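Local coordinates for motility protein B (PDB 3S0W), which probably forms, with MotA, the stator of the flagellar motor and may fasten it to the cell wall through this periplasmic OmpA-like domain, at residues Ala57-Ile62 against Lys99-Ser104; Val84-Arg89 against Asn128-Ser133. All coordinates share one frame; numbering follows the deposited sequence. Where two conformers were deposited one is given.

Interaction 1: residues Ala57-Ile62 against Lys99-Ser104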
ATOM      1  N   ALA B  57     -14.572 -13.703  -8.709  1.00 72.73           N
ATOM      2  CA  ALA B  57     -13.155 -13.412  -8.497  1.00 70.63           C
ATOM      3  C   ALA B  57     -12.499 -12.642  -9.657  1.00 69.70           C
ATOM      4  O   ALA B  57     -11.268 -12.441  -9.636  1.00 68.33           O
ATOM      5  CB  ALA B  57     -12.397 -14.690  -8.217  1.00 70.95           C
ATOM      6  N   THR B  58     -13.315 -12.218 -10.641  1.00 70.38           N
ATOM      7  CA  THR B  58     -12.842 -11.517 -11.852  1.00 69.55           C
ATOM      8  C   THR B  58     -13.489 -10.132 -12.090  1.00 69.32           C
ATOM      9  O   THR B  58     -13.258  -9.493 -13.124  1.00 68.71           O
ATOM     10  CB  THR B  58     -12.956 -12.410 -13.131  1.00 71.75           C
ATOM     11  OG1 THR B  58     -14.333 -12.600 -13.497  1.00 72.59           O
ATOM     12  CG2 THR B  58     -12.277 -13.776 -12.910  1.00 72.72           C
ATOM     13  N   SER B  59     -14.280  -9.665 -11.123  1.00 69.57           N
ATOM     14  CA  SER B  59     -14.852  -8.317 -11.174  1.00 69.74           C
ATOM     15  C   SER B  59     -14.662  -7.548  -9.859  1.00 68.26           C
ATOM     16  O   SER B  59     -14.267  -8.132  -8.838  1.00 67.60           O
ATOM     17  CB  SER B  59     -16.343  -8.365 -11.537  1.00 72.10           C
ATOM     18  OG  SER B  59     -16.805  -7.078 -11.938  1.00 72.78           O
ATOM     19  N   ASP B  60     -14.953  -6.241  -9.906  1.00 67.60           N
ATOM     20  CA  ASP B  60     -14.952  -5.371  -8.725  1.00 66.50           C
ATOM     21  C   ASP B  60     -16.343  -4.848  -8.367  1.00 68.09           C
ATOM     22  O   ASP B  60     -16.490  -3.951  -7.542  1.00 67.53           O
ATOM     23  CB  ASP B  60     -13.955  -4.207  -8.884  1.00 64.53           C
ATOM     24  CG  ASP B  60     -14.355  -3.184  -9.978  1.00 65.61           C
ATOM     25  OD1 ASP B  60     -15.395  -3.323 -10.675  1.00 66.45           O
ATOM     26  OD2 ASP B  60     -13.593  -2.205 -10.131  1.00 65.32           O
ATOM     27  N   ALA B  61     -17.367  -5.393  -9.004  1.00 70.42           N
ATOM     28  CA  ALA B  61     -18.715  -5.077  -8.593  1.00 72.69           C
ATOM     29  C   ALA B  61     -19.005  -5.841  -7.305  1.00 73.61           C
ATOM     30  O   ALA B  61     -18.868  -7.073  -7.244  1.00 74.00           O
ATOM     31  CB  ALA B  61     -19.703  -5.418  -9.680  1.00 75.06           C
ATOM     32  N   ILE B  62     -19.386  -5.081  -6.278  1.00 74.11           N
ATOM     33  CA  ILE B  62     -19.505  -5.569  -4.901  1.00 74.89           C
ATOM     34  C   ILE B  62     -20.846  -6.232  -4.607  1.00 78.21           C
ATOM     35  O   ILE B  62     -21.873  -5.824  -5.131  1.00 80.09           O
ATOM     36  CB  ILE B  62     -19.250  -4.411  -3.875  1.00 73.72           C
ATOM     37  CG1 ILE B  62     -17.793  -3.938  -3.967  1.00 70.76           C
ATOM     38  CG2 ILE B  62     -19.622  -4.828  -2.439  1.00 73.93           C
ATOM     39  CD1 ILE B  62     -17.399  -2.900  -2.958  1.00 69.01           C
ATOM     40  N   LYS B  99     -11.808 -13.048 -19.863  1.00 73.10           N
ATOM     41  CA  LYS B  99     -13.145 -12.471 -19.842  1.00 75.47           C
ATOM     42  C   LYS B  99     -13.206 -10.930 -19.975  1.00 74.65           C
ATOM     43  O   LYS B  99     -13.851 -10.393 -20.879  1.00 76.31           O
ATOM     44  CB  LYS B  99     -13.790 -12.898 -18.509  1.00 75.35           C
ATOM     45  CG  LYS B  99     -15.273 -13.258 -18.561  1.00 79.19           C
ATOM     46  CD  LYS B  99     -15.618 -14.250 -17.434  1.00 80.88           C
ATOM     47  CE  LYS B  99     -16.815 -15.138 -17.815  1.00 84.45           C
ATOM     48  NZ  LYS B  99     -17.031 -16.228 -16.806  1.00 85.59           N
ATOM     49  N   THR B 100     -12.521 -10.237 -19.081  1.00 72.62           N
ATOM     50  CA  THR B 100     -12.818  -8.859 -18.685  1.00 71.73           C
ATOM     51  C   THR B 100     -12.123  -7.681 -19.385  1.00 70.29           C
ATOM     52  O   THR B 100     -11.342  -7.852 -20.331  1.00 70.91           O
ATOM     53  CB  THR B 100     -12.502  -8.731 -17.197  1.00 70.25           C
ATOM     54  OG1 THR B 100     -11.315  -9.501 -16.916  1.00 70.89           O
ATOM     55  CG2 THR B 100     -13.677  -9.252 -16.367  1.00 72.11           C
ATOM     56  N   ARG B 101     -12.473  -6.489 -18.894  0.70 68.90           N
ATOM     57  CA  ARG B 101     -11.837  -5.217 -19.237  0.70 67.53           C
ATOM     58  C   ARG B 101     -10.450  -5.054 -18.585  0.70 64.90           C
ATOM     59  O   ARG B 101      -9.704  -4.103 -18.888  0.70 64.08           O
ATOM     60  CB  ARG B 101     -12.747  -4.071 -18.769  0.70 67.46           C
ATOM     61  CG  ARG B 101     -13.366  -4.281 -17.361  0.70 67.50           C
ATOM     62  CD  ARG B 101     -14.813  -4.818 -17.440  0.70 70.83           C
ATOM     63  NE  ARG B 101     -15.350  -5.294 -16.156  0.70 71.68           N
ATOM     64  CZ  ARG B 101     -15.590  -4.538 -15.079  0.70 70.41           C
ATOM     65  NH1 ARG B 101     -16.092  -5.106 -13.989  0.70 70.56           N
ATOM     66  NH2 ARG B 101     -15.319  -3.232 -15.068  0.70 68.98           N
ATOM     67  N   PHE B 102     -10.119  -5.976 -17.681  1.00 63.43           N
ATOM     68  CA  PHE B 102      -8.905  -5.886 -16.882  1.00 59.95           C
ATOM     69  C   PHE B 102      -7.734  -6.481 -17.607  1.00 59.51           C
ATOM     70  O   PHE B 102      -7.722  -7.663 -17.917  1.00 60.80           O
ATOM     71  CB  PHE B 102      -9.095  -6.551 -15.521  1.00 58.72           C
ATOM     72  CG  PHE B 102     -10.186  -5.934 -14.700  1.00 57.24           C
ATOM     73  CD1 PHE B 102     -10.030  -4.675 -14.150  1.00 52.89           C
ATOM     74  CD2 PHE B 102     -11.380  -6.614 -14.482  1.00 58.72           C
ATOM     75  CE1 PHE B 102     -11.040  -4.102 -13.403  1.00 52.87           C
ATOM     76  CE2 PHE B 102     -12.408  -6.037 -13.722  1.00 57.82           C
ATOM     77  CZ  PHE B 102     -12.238  -4.782 -13.185  1.00 53.26           C
ATOM     78  N   LYS B 103      -6.745  -5.638 -17.851  1.00 57.83           N
ATOM     79  CA  LYS B 103      -5.517  -6.018 -18.544  1.00 57.73           C
ATOM     80  C   LYS B 103      -4.450  -6.725 -17.676  1.00 55.60           C
ATOM     81  O   LYS B 103      -3.419  -7.146 -18.197  1.00 56.86           O
ATOM     82  CB  LYS B 103      -4.907  -4.762 -19.205  1.00 58.18           C
ATOM     83  CG  LYS B 103      -5.720  -4.195 -20.382  1.00 61.49           C
ATOM     84  CD  LYS B 103      -5.669  -5.159 -21.586  1.00 66.85           C
ATOM     85  CE  LYS B 103      -6.952  -5.117 -22.399  1.00 69.90           C
ATOM     86  NZ  LYS B 103      -6.966  -6.228 -23.387  1.00 73.26           N
ATOM     87  N   SER B 104      -4.666  -6.832 -16.364  1.00 52.05           N
ATOM     88  CA  SER B 104      -3.709  -7.511 -15.484  1.00 48.48           C
ATOM     89  C   SER B 104      -4.295  -7.836 -14.099  1.00 46.15           C
ATOM     90  O   SER B 104      -5.286  -7.234 -13.671  1.00 45.06           O
ATOM     91  CB  SER B 104      -2.388  -6.718 -15.363  1.00 47.10           C
ATOM     92  OG  SER B 104      -2.566  -5.424 -14.803  1.00 45.30           O
TER
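Two loops of the OmpA-like domain meet here, the one between helix 50-53 and helix 67-78 and the one that runs into helix 105-122. Thr58, Ser59 and Asp60 face Thr100, Arg101 and Phe102. The carbonyl oxygen of Thr58 takes two neighbours. Thr100 CG2 lies 3.3 Å from Thr58 O, and Phe102 CE2 comes to 3.6 Å from the same oxygen. Asp60 reaches the ring from its edge, with CG 4.2 Å from Phe102 CZ, and the carboxylate is turned 81° against the ring plane. Arg101 is modelled in two conformers, and its contacts hold for one of them. In that one, chi1 (43°) puts CG over one face of Phe102, and the bend at chi2 (-99°) directs the guanidinium toward the other loop. NH1 then lies 2.9 Å from Ser59 OG and makes a long salt bridge to Asp60 OD1 at 3.8 Å, which is doubtful as a lasting link. Ser59 OG also accepts a weak hydrogen bond from Ala61 N within its own loop. Helix 105-122 covers the inner side: Phe102 packs on Leu108, Asp60 touches Asn111, and Arg112 hydrogen-bonds to Ser59 O.

Interaction 2: residues Val84-Arg89 against Asn128-Ser133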
ATOM      1  N   VAL B  84      -4.000   6.483  13.316  1.00 37.02           N
ATOM      2  CA  VAL B  84      -4.061   5.259  12.523  1.00 33.77           C
ATOM      3  C   VAL B  84      -4.172   5.549  11.011  1.00 30.72           C
ATOM      4  O   VAL B  84      -4.894   6.465  10.615  1.00 31.23           O
ATOM      5  CB  VAL B  84      -5.229   4.312  13.037  1.00 35.42           C
ATOM      6  CG1 VAL B  84      -6.597   4.842  12.627  1.00 37.02           C
ATOM      7  CG2 VAL B  84      -5.065   2.865  12.542  1.00 32.84           C
ATOM      8  N   HIS B  85      -3.413   4.830  10.182  0.60 27.49           N
ATOM      9  CA  HIS B  85      -3.667   4.824   8.720  0.60 25.83           C
ATOM     10  C   HIS B  85      -4.188   3.439   8.334  0.60 24.93           C
ATOM     11  O   HIS B  85      -3.802   2.421   8.922  0.60 24.11           O
ATOM     12  CB  HIS B  85      -2.435   5.239   7.854  0.60 24.38           C
ATOM     13  CG  HIS B  85      -2.706   5.237   6.366  0.60 24.26           C
ATOM     14  ND1 HIS B  85      -2.997   6.387   5.654  0.60 24.25           N
ATOM     15  CD2 HIS B  85      -2.737   4.222   5.459  0.60 19.49           C
ATOM     16  CE1 HIS B  85      -3.215   6.074   4.386  0.60 20.28           C
ATOM     17  NE2 HIS B  85      -3.070   4.770   4.246  0.60 15.95           N
ATOM     18  N   ILE B  86      -5.078   3.424   7.353  1.00 24.74           N
ATOM     19  CA  ILE B  86      -5.742   2.212   6.909  1.00 24.14           C
ATOM     20  C   ILE B  86      -5.427   2.010   5.449  1.00 23.00           C
ATOM     21  O   ILE B  86      -5.726   2.864   4.621  1.00 22.32           O
ATOM     22  CB  ILE B  86      -7.266   2.345   7.066  1.00 25.82           C
ATOM     23  CG1 ILE B  86      -7.630   2.648   8.507  1.00 26.16           C
ATOM     24  CG2 ILE B  86      -8.021   1.106   6.563  1.00 24.50           C
ATOM     25  CD1 ILE B  86      -8.030   4.068   8.660  1.00 27.73           C
ATOM     26  N   ASN B  87      -4.802   0.880   5.138  1.00 22.36           N
ATOM     27  CA  ASN B  87      -4.418   0.543   3.764  1.00 20.53           C
ATOM     28  C   ASN B  87      -5.207  -0.671   3.329  1.00 20.32           C
ATOM     29  O   ASN B  87      -5.093  -1.746   3.924  1.00 20.08           O
ATOM     30  CB  ASN B  87      -2.926   0.207   3.725  1.00 20.07           C
ATOM     31  CG  ASN B  87      -2.392  -0.019   2.305  1.00 22.03           C
ATOM     32  OD1 ASN B  87      -2.611   0.775   1.397  1.00 25.87           O
ATOM     33  ND2 ASN B  87      -1.634  -1.074   2.138  1.00 26.73           N
ATOM     34  N   VAL B  88      -6.006  -0.494   2.295  1.00 19.93           N
ATOM     35  CA  VAL B  88      -6.800  -1.573   1.722  1.00 20.39           C
ATOM     36  C   VAL B  88      -6.036  -2.264   0.563  1.00 20.41           C
ATOM     37  O   VAL B  88      -5.755  -1.652  -0.487  1.00 19.35           O
ATOM     38  CB  VAL B  88      -8.158  -1.020   1.257  1.00 21.31           C
ATOM     39  CG1 VAL B  88      -9.008  -2.136   0.712  1.00 21.95           C
ATOM     40  CG2 VAL B  88      -8.846  -0.292   2.424  1.00 20.24           C
ATOM     41  N   ARG B  89      -5.686  -3.524   0.783  1.00 21.29           N
ATOM     42  CA  ARG B  89      -4.805  -4.284  -0.095  1.00 22.03           C
ATOM     43  C   ARG B  89      -5.555  -5.332  -0.876  1.00 23.50           C
ATOM     44  O   ARG B  89      -6.322  -6.120  -0.277  1.00 25.38           O
ATOM     45  CB  ARG B  89      -3.758  -4.992   0.748  1.00 22.22           C
ATOM     46  CG  ARG B  89      -2.741  -4.050   1.344  1.00 22.50           C
ATOM     47  CD  ARG B  89      -2.124  -4.624   2.583  1.00 23.70           C
ATOM     48  NE  ARG B  89      -1.136  -3.692   3.106  1.00 25.23           N
ATOM     49  CZ  ARG B  89      -0.056  -4.055   3.792  1.00 28.05           C
ATOM     50  NH1 ARG B  89       0.177  -5.331   4.047  1.00 27.89           N
ATOM     51  NH2 ARG B  89       0.811  -3.144   4.200  1.00 28.48           N
ATOM     52  N   ASN B 128      -8.381  11.118   4.352  1.00 32.09           N
ATOM     53  CA  ASN B 128      -6.994  11.477   4.660  1.00 31.05           C
ATOM     54  C   ASN B 128      -6.270  10.392   5.421  1.00 29.22           C
ATOM     55  O   ASN B 128      -5.107  10.561   5.714  1.00 28.52           O
ATOM     56  CB  ASN B 128      -6.904  12.789   5.478  1.00 31.78           C
ATOM     57  CG  ASN B 128      -7.623  13.957   4.815  1.00 35.21           C
ATOM     58  OD1 ASN B 128      -7.725  14.037   3.591  1.00 39.91           O
ATOM     59  ND2 ASN B 128      -8.130  14.868   5.626  1.00 39.45           N
ATOM     60  N   GLN B 129      -6.970   9.314   5.788  1.00 29.09           N
ATOM     61  CA  GLN B 129      -6.366   8.184   6.528  1.00 27.71           C
ATOM     62  C   GLN B 129      -6.422   6.882   5.712  1.00 25.39           C
ATOM     63  O   GLN B 129      -6.071   5.826   6.211  1.00 25.21           O
ATOM     64  CB  GLN B 129      -7.046   7.984   7.904  1.00 29.21           C
ATOM     65  CG  GLN B 129      -6.883   9.141   8.892  1.00 33.86           C
ATOM     66  CD  GLN B 129      -7.820   9.029  10.113  1.00 42.55           C
ATOM     67  OE1 GLN B 129      -7.558   8.259  11.047  1.00 45.45           O
ATOM     68  NE2 GLN B 129      -8.913   9.809  10.109  1.00 45.18           N
ATOM     69  N   LEU B 130      -6.870   6.981   4.465  1.00 23.58           N
ATOM     70  CA  LEU B 130      -7.043   5.832   3.592  1.00 22.38           C
ATOM     71  C   LEU B 130      -6.132   5.850   2.369  1.00 20.91           C
ATOM     72  O   LEU B 130      -5.710   6.897   1.876  1.00 18.66           O
ATOM     73  CB  LEU B 130      -8.499   5.745   3.118  1.00 23.76           C
ATOM     74  CG  LEU B 130      -9.472   5.130   4.102  1.00 24.87           C
ATOM     75  CD1 LEU B 130     -10.904   5.389   3.643  1.00 28.18           C
ATOM     76  CD2 LEU B 130      -9.174   3.625   4.195  1.00 23.48           C
ATOM     77  N   SER B 131      -5.849   4.647   1.893  1.00 20.71           N
ATOM     78  CA  SER B 131      -5.109   4.421   0.651  1.00 19.46           C
ATOM     79  C   SER B 131      -5.444   2.990   0.265  1.00 18.58           C
ATOM     80  O   SER B 131      -6.096   2.284   1.018  1.00 17.87           O
ATOM     81  CB  SER B 131      -3.619   4.598   0.896  1.00 18.06           C
ATOM     82  OG  SER B 131      -3.164   3.594   1.780  1.00 19.38           O
ATOM     83  N   PHE B 132      -5.046   2.583  -0.922  1.00 18.17           N
ATOM     84  CA  PHE B 132      -5.315   1.216  -1.381  1.00 18.50           C
ATOM     85  C   PHE B 132      -4.135   0.751  -2.174  1.00 17.08           C
ATOM     86  O   PHE B 132      -3.438   1.558  -2.772  1.00 16.50           O
ATOM     87  CB  PHE B 132      -6.584   1.155  -2.221  1.00 19.38           C
ATOM     88  CG  PHE B 132      -6.514   1.936  -3.512  1.00 20.24           C
ATOM     89  CD1 PHE B 132      -6.119   1.309  -4.703  1.00 17.15           C
ATOM     90  CD2 PHE B 132      -6.872   3.303  -3.546  1.00 20.04           C
ATOM     91  CE1 PHE B 132      -6.070   2.013  -5.891  1.00 16.18           C
ATOM     92  CE2 PHE B 132      -6.829   4.023  -4.724  1.00 16.56           C
ATOM     93  CZ  PHE B 132      -6.434   3.380  -5.907  1.00 19.19           C
ATOM     94  N   SER B 133      -3.908  -0.544  -2.152  1.00 16.66           N
ATOM     95  CA  SER B 133      -2.673  -1.130  -2.653  1.00 16.51           C
ATOM     96  C   SER B 133      -3.006  -2.346  -3.462  1.00 17.08           C
ATOM     97  O   SER B 133      -4.072  -2.949  -3.296  1.00 16.79           O
ATOM     98  CB  SER B 133      -1.801  -1.589  -1.490  1.00 15.15           C
ATOM     99  OG  SER B 133      -1.399  -0.494  -0.716  1.00 17.51           O
TER
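His85 reaches across to Ser131 on the neighbouring parallel strand and to Gln129 just before it. The ring is modelled in two conformers, and its contacts hold for one of them. There CG is anti to the backbone N (chi1 -180°), which carries the ring over to the second strand. CB is 4.0 Å from Gln129 O. CG lies under the same carbonyl, whose oxygen sits over one ring face, offset toward the rim and 3.2 Å from His85 ND1, at a poor angle for a hydrogen bond. CD2 lies beside the Ser131 hydroxyl, and CE1 comes to 3.6 Å from Leu130 C. At the tip, NE2 donates an almost straight hydrogen bond of 2.7 Å to Ser131 OG, which lies in the ring plane. This bond and the carbonyl would limit the turning of this conformer. Four backbone hydrogen bonds pair the segments, from Ile86 N to Gln129 O (2.8 Å) through to Ser133 N to Val88 O (2.7 Å). On the apolar face, Ile86 CG2 meets Leu130 CD2 at 3.6 Å. The strands belong to a beta-alpha-beta unit, and its helix 105-122 covers Val88, Leu130 and Phe132. Strand 156-161 flanks strand 85-90 on its other side. Beyond strand 130-134 the sheet continues into the second subunit, whose Tyr135 meets the His85 ring and whose Ser133 OG hydrogen-bonds to Ser133 OG.

The segments alternate along the chain: 57-62, 84-89, 99-104, 128-133. The chain thus visits interaction 1, interaction 2, then each again. The two contacts do not touch. Their centres are 22 Å apart and their nearest atoms about 9 Å. Helix 105-122 relates them. It follows directly on the second loop of interaction 1, and it is the helix of the beta-alpha-beta unit whose two strands pair in interaction 2. Interaction 1 is a partly buried loop contact toward the outside of the domain. Interaction 2 is buried in the sheet and leads to the dimer interface. Both belong to the OmpA-like part of MotB, a family associated with peptidoglycan binding.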